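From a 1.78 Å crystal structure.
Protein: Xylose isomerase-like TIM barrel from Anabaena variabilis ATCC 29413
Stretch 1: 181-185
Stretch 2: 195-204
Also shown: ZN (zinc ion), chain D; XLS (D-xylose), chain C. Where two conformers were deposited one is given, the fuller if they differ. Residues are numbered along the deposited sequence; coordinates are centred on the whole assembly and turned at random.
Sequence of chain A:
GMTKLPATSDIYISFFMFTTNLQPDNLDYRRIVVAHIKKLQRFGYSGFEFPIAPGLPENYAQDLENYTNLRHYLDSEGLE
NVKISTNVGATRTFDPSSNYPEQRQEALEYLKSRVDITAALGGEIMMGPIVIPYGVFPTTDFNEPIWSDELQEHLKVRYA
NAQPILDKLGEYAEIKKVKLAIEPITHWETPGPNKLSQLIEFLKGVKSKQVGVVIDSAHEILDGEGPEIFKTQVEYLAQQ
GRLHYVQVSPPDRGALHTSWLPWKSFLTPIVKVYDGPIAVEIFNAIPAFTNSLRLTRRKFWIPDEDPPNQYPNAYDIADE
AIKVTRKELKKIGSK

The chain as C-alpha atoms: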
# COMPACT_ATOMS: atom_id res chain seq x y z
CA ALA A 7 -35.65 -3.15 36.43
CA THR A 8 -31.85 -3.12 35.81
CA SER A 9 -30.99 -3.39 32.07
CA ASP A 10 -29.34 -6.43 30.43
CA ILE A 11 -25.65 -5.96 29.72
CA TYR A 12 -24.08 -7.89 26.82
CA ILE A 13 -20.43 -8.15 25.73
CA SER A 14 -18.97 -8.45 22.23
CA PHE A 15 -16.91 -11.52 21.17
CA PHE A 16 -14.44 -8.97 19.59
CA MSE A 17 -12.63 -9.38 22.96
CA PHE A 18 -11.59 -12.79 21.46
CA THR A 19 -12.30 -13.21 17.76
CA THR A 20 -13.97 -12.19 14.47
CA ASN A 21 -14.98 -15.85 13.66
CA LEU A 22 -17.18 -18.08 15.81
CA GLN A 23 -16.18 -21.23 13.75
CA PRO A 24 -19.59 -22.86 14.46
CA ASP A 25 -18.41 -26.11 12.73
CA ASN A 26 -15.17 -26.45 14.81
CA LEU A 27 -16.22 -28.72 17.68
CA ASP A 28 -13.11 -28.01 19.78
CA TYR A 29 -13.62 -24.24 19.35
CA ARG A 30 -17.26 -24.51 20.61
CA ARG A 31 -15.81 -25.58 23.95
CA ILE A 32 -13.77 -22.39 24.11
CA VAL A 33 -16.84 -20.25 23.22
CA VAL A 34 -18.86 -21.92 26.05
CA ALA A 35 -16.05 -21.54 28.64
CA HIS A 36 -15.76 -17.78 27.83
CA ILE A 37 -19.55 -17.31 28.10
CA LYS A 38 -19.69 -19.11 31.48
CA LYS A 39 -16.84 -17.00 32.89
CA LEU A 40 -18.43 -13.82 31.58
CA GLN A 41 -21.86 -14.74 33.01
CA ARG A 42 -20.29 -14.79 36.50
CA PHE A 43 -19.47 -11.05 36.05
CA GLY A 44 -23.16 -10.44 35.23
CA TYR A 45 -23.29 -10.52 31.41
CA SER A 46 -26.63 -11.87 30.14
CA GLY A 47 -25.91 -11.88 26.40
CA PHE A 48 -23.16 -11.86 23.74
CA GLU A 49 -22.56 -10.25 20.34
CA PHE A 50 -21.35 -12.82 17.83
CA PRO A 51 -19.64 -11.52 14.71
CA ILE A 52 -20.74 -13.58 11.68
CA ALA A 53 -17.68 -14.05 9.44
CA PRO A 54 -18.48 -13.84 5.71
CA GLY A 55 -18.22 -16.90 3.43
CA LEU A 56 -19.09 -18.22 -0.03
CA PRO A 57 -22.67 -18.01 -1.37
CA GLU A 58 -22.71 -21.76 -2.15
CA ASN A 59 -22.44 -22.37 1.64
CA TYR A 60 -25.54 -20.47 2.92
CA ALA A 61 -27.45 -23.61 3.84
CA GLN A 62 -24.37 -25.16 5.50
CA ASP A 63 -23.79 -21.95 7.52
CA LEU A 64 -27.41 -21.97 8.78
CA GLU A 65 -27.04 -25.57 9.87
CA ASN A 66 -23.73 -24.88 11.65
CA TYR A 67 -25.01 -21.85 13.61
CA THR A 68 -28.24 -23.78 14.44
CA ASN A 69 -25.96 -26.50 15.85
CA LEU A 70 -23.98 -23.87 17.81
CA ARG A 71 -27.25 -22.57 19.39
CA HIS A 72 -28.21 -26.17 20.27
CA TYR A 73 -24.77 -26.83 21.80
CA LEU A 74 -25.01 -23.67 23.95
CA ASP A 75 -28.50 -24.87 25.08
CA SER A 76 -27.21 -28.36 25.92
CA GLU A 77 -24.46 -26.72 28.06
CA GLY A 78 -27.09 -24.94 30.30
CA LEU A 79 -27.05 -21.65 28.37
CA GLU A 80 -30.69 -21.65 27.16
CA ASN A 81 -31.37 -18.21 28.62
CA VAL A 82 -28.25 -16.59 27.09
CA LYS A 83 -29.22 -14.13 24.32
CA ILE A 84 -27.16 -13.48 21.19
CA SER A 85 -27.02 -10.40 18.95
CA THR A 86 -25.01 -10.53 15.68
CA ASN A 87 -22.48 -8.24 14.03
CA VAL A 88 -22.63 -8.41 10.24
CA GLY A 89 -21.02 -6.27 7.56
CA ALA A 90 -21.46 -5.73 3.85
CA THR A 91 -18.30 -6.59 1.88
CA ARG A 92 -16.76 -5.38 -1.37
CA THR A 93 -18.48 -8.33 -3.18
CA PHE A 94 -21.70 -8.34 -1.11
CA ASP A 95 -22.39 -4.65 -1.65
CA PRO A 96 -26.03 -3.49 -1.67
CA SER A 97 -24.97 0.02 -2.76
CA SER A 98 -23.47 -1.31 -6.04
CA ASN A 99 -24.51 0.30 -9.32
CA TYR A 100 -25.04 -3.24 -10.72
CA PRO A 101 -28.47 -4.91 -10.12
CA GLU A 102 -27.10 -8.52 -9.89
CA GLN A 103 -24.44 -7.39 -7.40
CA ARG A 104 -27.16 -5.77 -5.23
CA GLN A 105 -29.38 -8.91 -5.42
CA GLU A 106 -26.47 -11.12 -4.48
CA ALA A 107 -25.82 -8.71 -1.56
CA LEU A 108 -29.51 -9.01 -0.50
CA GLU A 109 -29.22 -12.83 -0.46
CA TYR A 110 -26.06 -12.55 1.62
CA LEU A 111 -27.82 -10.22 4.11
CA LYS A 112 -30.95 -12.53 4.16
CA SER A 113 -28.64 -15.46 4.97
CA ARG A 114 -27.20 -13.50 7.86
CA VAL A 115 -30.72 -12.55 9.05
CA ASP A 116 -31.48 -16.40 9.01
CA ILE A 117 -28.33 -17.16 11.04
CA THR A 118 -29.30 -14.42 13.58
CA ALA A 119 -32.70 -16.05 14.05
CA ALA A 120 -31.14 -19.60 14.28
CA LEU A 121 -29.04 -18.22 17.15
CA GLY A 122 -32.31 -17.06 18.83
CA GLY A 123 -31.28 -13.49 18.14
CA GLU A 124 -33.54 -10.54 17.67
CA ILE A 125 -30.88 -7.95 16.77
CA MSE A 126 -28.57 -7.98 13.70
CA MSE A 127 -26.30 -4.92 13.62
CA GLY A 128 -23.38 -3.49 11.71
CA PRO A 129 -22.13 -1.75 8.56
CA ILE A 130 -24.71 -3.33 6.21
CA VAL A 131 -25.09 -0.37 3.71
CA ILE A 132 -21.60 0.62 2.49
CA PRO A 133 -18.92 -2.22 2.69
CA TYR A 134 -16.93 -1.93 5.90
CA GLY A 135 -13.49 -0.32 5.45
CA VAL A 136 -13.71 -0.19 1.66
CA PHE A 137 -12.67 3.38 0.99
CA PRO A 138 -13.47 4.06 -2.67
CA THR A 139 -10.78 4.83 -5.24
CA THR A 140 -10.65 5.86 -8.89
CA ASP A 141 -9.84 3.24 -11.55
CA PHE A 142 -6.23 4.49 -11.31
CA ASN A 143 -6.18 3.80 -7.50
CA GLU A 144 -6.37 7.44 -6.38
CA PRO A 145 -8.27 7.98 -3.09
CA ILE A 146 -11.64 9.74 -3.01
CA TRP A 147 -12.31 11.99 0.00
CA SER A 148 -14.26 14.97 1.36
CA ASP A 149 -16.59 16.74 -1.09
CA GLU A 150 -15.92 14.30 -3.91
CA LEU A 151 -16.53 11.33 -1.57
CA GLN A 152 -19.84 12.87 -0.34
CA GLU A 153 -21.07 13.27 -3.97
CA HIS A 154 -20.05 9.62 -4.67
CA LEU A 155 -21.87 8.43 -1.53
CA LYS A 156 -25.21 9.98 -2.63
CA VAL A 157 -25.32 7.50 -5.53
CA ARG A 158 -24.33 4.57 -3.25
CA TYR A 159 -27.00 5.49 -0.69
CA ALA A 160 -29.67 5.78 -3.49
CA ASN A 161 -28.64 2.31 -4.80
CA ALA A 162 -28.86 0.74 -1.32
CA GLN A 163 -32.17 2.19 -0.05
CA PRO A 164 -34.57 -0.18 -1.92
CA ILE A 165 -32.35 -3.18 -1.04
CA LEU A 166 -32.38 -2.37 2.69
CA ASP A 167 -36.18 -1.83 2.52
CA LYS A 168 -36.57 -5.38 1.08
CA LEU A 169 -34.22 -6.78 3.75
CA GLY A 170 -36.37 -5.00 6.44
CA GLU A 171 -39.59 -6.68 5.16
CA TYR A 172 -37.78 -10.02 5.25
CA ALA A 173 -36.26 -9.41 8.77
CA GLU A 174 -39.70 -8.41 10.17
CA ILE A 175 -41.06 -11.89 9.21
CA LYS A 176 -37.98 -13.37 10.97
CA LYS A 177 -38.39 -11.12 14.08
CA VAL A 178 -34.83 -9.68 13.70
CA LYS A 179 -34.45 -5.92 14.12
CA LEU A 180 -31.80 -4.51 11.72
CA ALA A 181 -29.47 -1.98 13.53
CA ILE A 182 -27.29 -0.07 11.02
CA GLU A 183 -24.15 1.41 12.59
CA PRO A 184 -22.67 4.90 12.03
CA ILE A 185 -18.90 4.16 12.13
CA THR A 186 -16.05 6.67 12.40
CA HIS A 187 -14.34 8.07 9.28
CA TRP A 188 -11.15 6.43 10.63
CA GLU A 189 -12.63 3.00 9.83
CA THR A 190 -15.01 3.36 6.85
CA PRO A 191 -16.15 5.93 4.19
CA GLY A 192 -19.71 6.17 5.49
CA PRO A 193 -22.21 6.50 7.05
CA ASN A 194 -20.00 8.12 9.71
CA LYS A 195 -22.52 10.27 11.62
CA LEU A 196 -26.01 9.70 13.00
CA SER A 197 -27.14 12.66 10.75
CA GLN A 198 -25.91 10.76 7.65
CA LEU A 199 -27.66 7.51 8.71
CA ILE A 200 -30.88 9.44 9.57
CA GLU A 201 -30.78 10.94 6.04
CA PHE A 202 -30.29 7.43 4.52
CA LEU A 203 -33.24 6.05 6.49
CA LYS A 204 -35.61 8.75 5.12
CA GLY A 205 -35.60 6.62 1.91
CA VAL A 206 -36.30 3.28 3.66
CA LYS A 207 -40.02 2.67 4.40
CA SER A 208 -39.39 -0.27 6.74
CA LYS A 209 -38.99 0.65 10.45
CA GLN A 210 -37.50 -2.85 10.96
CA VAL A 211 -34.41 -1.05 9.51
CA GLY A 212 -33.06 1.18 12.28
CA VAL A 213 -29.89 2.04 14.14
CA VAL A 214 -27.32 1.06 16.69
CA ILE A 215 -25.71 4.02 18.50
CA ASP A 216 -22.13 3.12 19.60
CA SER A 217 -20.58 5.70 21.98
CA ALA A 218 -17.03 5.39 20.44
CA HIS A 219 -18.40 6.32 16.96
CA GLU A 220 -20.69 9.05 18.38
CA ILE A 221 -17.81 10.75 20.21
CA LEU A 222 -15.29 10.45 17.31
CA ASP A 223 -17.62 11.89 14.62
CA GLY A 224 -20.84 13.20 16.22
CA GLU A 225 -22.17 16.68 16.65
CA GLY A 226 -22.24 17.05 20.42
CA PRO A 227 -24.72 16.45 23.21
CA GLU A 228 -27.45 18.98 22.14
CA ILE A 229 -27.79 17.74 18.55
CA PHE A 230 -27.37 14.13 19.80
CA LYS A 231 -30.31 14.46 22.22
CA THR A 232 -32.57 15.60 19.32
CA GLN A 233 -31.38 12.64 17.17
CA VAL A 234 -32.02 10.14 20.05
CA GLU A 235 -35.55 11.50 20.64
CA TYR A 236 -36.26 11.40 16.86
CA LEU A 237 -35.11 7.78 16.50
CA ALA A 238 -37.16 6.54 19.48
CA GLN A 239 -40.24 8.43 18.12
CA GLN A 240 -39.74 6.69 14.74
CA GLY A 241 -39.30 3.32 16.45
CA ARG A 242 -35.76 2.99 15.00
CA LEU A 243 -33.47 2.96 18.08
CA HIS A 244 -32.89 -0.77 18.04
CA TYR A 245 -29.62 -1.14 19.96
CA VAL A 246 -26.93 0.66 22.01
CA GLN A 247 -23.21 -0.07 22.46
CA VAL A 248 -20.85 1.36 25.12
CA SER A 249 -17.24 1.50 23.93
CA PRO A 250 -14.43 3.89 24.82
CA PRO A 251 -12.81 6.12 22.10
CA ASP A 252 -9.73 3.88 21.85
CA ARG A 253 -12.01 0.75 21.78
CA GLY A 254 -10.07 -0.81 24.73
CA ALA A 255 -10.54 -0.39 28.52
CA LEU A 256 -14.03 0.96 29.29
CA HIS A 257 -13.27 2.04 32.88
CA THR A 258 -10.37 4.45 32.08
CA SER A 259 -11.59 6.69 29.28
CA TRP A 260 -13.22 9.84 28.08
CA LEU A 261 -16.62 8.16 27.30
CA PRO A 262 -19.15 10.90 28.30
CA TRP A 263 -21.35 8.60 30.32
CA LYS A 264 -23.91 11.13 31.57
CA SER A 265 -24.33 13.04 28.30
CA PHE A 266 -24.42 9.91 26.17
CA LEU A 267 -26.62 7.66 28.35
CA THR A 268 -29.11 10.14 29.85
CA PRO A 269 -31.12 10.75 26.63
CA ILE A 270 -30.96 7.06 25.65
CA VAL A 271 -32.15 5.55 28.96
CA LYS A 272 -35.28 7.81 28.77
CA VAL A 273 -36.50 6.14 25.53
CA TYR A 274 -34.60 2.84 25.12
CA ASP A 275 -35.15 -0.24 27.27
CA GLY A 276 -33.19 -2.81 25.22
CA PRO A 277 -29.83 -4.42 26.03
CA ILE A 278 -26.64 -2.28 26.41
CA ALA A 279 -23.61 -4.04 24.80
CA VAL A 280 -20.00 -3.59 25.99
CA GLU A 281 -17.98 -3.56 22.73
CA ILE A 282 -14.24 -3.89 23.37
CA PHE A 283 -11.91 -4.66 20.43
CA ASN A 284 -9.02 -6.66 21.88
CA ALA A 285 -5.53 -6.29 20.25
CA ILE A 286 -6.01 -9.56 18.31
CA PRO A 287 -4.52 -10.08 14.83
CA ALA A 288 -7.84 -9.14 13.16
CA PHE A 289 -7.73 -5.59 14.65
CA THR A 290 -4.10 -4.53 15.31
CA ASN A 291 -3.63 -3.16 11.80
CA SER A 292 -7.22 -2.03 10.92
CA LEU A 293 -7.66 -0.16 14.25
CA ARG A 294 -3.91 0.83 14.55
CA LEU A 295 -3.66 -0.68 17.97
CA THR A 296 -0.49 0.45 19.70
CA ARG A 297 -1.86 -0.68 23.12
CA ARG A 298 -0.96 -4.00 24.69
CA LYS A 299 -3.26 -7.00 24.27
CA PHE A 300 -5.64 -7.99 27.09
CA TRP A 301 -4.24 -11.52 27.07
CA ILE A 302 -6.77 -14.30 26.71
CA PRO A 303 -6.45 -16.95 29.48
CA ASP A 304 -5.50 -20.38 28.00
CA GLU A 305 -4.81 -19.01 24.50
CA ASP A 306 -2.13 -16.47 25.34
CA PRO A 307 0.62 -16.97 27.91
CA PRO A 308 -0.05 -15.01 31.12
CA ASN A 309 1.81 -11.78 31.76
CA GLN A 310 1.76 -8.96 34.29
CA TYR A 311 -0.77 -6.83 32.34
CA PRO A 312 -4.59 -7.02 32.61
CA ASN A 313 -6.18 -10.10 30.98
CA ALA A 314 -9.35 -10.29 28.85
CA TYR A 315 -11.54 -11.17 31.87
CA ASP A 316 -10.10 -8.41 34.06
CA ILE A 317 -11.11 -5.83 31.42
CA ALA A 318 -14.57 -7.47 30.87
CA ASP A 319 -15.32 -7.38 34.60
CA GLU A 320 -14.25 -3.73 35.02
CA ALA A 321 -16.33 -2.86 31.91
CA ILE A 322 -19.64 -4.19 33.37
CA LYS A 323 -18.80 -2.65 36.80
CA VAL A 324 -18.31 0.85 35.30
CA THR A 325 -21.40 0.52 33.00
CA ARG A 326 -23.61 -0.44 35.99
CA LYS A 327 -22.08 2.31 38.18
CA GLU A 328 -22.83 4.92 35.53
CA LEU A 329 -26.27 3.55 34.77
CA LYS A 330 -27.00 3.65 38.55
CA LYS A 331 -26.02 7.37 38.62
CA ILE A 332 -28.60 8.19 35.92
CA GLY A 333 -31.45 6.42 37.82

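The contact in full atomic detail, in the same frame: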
# COMPACT_ATOMS: atom_id res chain seq x y z
N ALA A 181 -30.08 -3.19 12.89
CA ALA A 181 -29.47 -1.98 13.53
C ALA A 181 -28.23 -1.57 12.78
O ALA A 181 -27.16 -2.09 13.04
CB ALA A 181 -29.17 -2.25 14.99
N ILE A 182 -28.38 -0.61 11.83
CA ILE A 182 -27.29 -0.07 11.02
C ILE A 182 -26.42 0.83 11.90
O ILE A 182 -26.93 1.63 12.68
CB ILE A 182 -27.77 0.74 9.80
CG1 ILE A 182 -28.68 -0.08 8.88
CG2 ILE A 182 -26.56 1.23 8.96
CD1 ILE A 182 -29.41 0.78 7.73
N GLU A 183 -25.10 0.72 11.73
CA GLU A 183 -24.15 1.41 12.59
C GLU A 183 -23.42 2.58 11.90
O GLU A 183 -22.77 2.37 10.88
CB GLU A 183 -23.11 0.38 13.09
CG GLU A 183 -22.20 0.93 14.20
CD GLU A 183 -21.14 -0.06 14.65
OE1 GLU A 183 -20.89 -1.04 13.90
OE2 GLU A 183 -20.58 0.19 15.77
N PRO A 184 -23.56 3.81 12.44
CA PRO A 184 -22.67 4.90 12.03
C PRO A 184 -21.30 4.53 12.59
O PRO A 184 -21.21 4.14 13.76
CB PRO A 184 -23.22 6.13 12.75
CG PRO A 184 -24.55 5.73 13.27
CD PRO A 184 -24.51 4.28 13.47
N ILE A 185 -20.28 4.56 11.75
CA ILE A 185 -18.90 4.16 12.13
C ILE A 185 -17.97 5.30 11.76
O ILE A 185 -18.13 5.87 10.69
CB ILE A 185 -18.51 2.86 11.41
CG1 ILE A 185 -19.25 1.67 12.04
CG2 ILE A 185 -16.99 2.59 11.46
CD1 ILE A 185 -19.11 0.35 11.32
N LYS A 195 -21.73 9.56 10.62
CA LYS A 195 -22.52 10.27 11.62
C LYS A 195 -23.98 9.82 11.64
O LYS A 195 -24.52 9.35 10.64
CB LYS A 195 -22.52 11.76 11.31
CG LYS A 195 -21.18 12.38 11.23
CD LYS A 195 -21.20 13.72 10.51
CE LYS A 195 -21.69 14.82 11.38
NZ LYS A 195 -21.35 16.11 10.70
N LEU A 196 -24.61 10.04 12.78
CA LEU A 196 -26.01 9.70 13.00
C LEU A 196 -26.87 10.57 12.06
O LEU A 196 -27.92 10.11 11.63
CB LEU A 196 -26.39 9.87 14.50
CG LEU A 196 -27.45 9.06 15.20
CD1 LEU A 196 -27.42 7.59 14.88
CD2 LEU A 196 -27.27 9.27 16.74
N SER A 197 -26.40 11.79 11.72
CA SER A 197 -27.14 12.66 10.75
C SER A 197 -27.16 12.03 9.34
O SER A 197 -28.19 12.09 8.62
CB SER A 197 -26.55 14.08 10.70
OG SER A 197 -25.20 14.05 10.25
N GLN A 198 -26.04 11.42 8.95
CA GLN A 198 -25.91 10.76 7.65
C GLN A 198 -26.78 9.50 7.58
O GLN A 198 -27.36 9.20 6.54
CB GLN A 198 -24.43 10.42 7.36
CG GLN A 198 -23.54 11.68 7.23
CD GLN A 198 -22.06 11.43 7.30
OE1 GLN A 198 -21.61 10.41 7.85
NE2 GLN A 198 -21.28 12.36 6.71
N LEU A 199 -26.80 8.71 8.66
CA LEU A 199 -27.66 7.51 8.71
C LEU A 199 -29.16 7.88 8.77
O LEU A 199 -29.98 7.18 8.17
CB LEU A 199 -27.29 6.61 9.88
CG LEU A 199 -28.02 5.29 10.02
CD1 LEU A 199 -28.08 4.50 8.71
CD2 LEU A 199 -27.36 4.48 11.14
N ILE A 200 -29.50 8.97 9.47
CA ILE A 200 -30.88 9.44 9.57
C ILE A 200 -31.34 9.85 8.18
O ILE A 200 -32.45 9.47 7.77
CB ILE A 200 -31.06 10.55 10.60
CG1 ILE A 200 -31.11 9.95 12.02
CG2 ILE A 200 -32.38 11.31 10.37
CD1 ILE A 200 -31.05 10.96 13.13
N GLU A 201 -30.49 10.56 7.44
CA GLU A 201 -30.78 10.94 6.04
C GLU A 201 -31.00 9.71 5.12
O GLU A 201 -31.92 9.70 4.29
CB GLU A 201 -29.66 11.83 5.51
CG GLU A 201 -29.91 12.43 4.09
CD GLU A 201 -28.86 13.50 3.66
OE1 GLU A 201 -27.96 13.89 4.47
OE2 GLU A 201 -28.96 13.94 2.49
N PHE A 202 -30.16 8.68 5.28
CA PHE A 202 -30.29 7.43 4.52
C PHE A 202 -31.64 6.78 4.78
O PHE A 202 -32.34 6.38 3.82
CB PHE A 202 -29.16 6.44 4.88
CG PHE A 202 -29.33 5.07 4.26
CD1 PHE A 202 -28.99 4.85 2.93
CD2 PHE A 202 -29.86 4.01 4.98
CE1 PHE A 202 -29.16 3.60 2.33
CE2 PHE A 202 -30.05 2.73 4.38
CZ PHE A 202 -29.68 2.53 3.06
N LEU A 203 -31.98 6.66 6.07
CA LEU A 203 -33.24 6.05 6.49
C LEU A 203 -34.51 6.74 6.01
O LEU A 203 -35.54 6.07 5.95
CB LEU A 203 -33.29 5.83 7.99
CG LEU A 203 -32.30 4.78 8.52
CD1 LEU A 203 -32.24 4.90 10.01
CD2 LEU A 203 -32.61 3.34 8.14
N LYS A 204 -34.44 8.03 5.65
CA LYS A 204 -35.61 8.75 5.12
C LYS A 204 -36.13 8.06 3.84
O LYS A 204 -37.31 8.17 3.53
CB LYS A 204 -35.30 10.24 4.87
CG LYS A 204 -34.90 11.09 6.12
CD LYS A 204 -36.09 11.51 6.99
CE LYS A 204 -35.70 12.20 8.33
NZ LYS A 204 -34.81 13.36 8.31
ZN ZN D . -19.68 -0.90 17.37
C1 XLS C . -16.46 -2.03 13.92
C2 XLS C . -17.39 -2.79 12.98
C3 XLS C . -16.68 -3.92 12.16
C4 XLS C . -17.52 -5.17 11.96
O1 XLS C . -16.53 -0.63 14.22
O2 XLS C . -18.56 -3.23 13.66
O3 XLS C . -15.42 -4.42 12.62
O4 XLS C . -18.77 -4.78 11.47
O HOH W 1 -17.96 -0.88 16.29

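The contact sets the end of a strand against one side of a helix, and it is held by apolar packing alone: no hydrogen bond crosses between the stretches. Strand 181-182 runs out into a loop, and the alternation of its side chains continues through that loop. Ile182 and Pro184 point toward the helix, while Ala181, Glu183 and Ile185 point away from it. The backbones come closest where Pro184 CA lies 5.4 Å from Lys195 CA, just before the helix begins.

On the helix, Leu199, Phe202 and Leu203 point toward the strand, the three-to-four-residue spacing that keeps one side of a helix in register with a partner. Leu199 is the hub. With chi1 t and chi2 p, a common leucine rotamer, its CD1 meets Ile182 CG2 at 3.6 Å, and its CD2, also beside Ile182, lies 3.7 Å from Pro184 CD. The same CD2 sits 3.3 Å from the backbone oxygen Ile182 O, a close approach that packs the leucine against main chain as well as side chains.

Ile182 takes the m, t conformation, which extends its CD1 along the helix to 3.9 Å from Phe202 CE2 and 4.1 Å from Leu203 CD2. Its CG2 packs on Leu199, which CD1 also touches, while CD1 alone reaches on to Phe202 and Leu203, so one beta-branched residue spans about one helical turn. Phe202 (chi1 t, chi2 79°) receives that methyl obliquely. Leu203 uses m, t instead, and its CD2 still reaches the isoleucine tip.

Pro184 serves the start of the helix. Its CG meets Leu196 CD1 at 3.8 Å, and its CB rests 3.9 Å from Lys195 C. Leu196 leaves the backbone sideways, but its t, p side chain brings the end nearer to the proline ring.

Lys195 occupies the N-cap position, with its CA-to-CB bond pointing away from the other stretch and its NZ hydrogen-bonded elsewhere in the structure. Gln198 reaches back to the helix start, where its OE1 accepts a hydrogen bond from Lys195 N at 2.9 Å. Lys195 O in turn accepts from Leu199 N at 3.1 Å, tying the hub residue into the first turn.

The other side of the alternation is put to chemical use. Glu183, extended with chi1 and chi2 both t, binds zinc through OE2 at 2.1 Å, while its OE1 accepts a hydrogen bond from O2 of the D-xylose at 3.2 Å. Ile185 CD1 approaches sugar C2 at 3.9 Å. The rule is economical: from Ile182 to Ile185, residues alternate between packing on the helix and approaching the zinc or sugar.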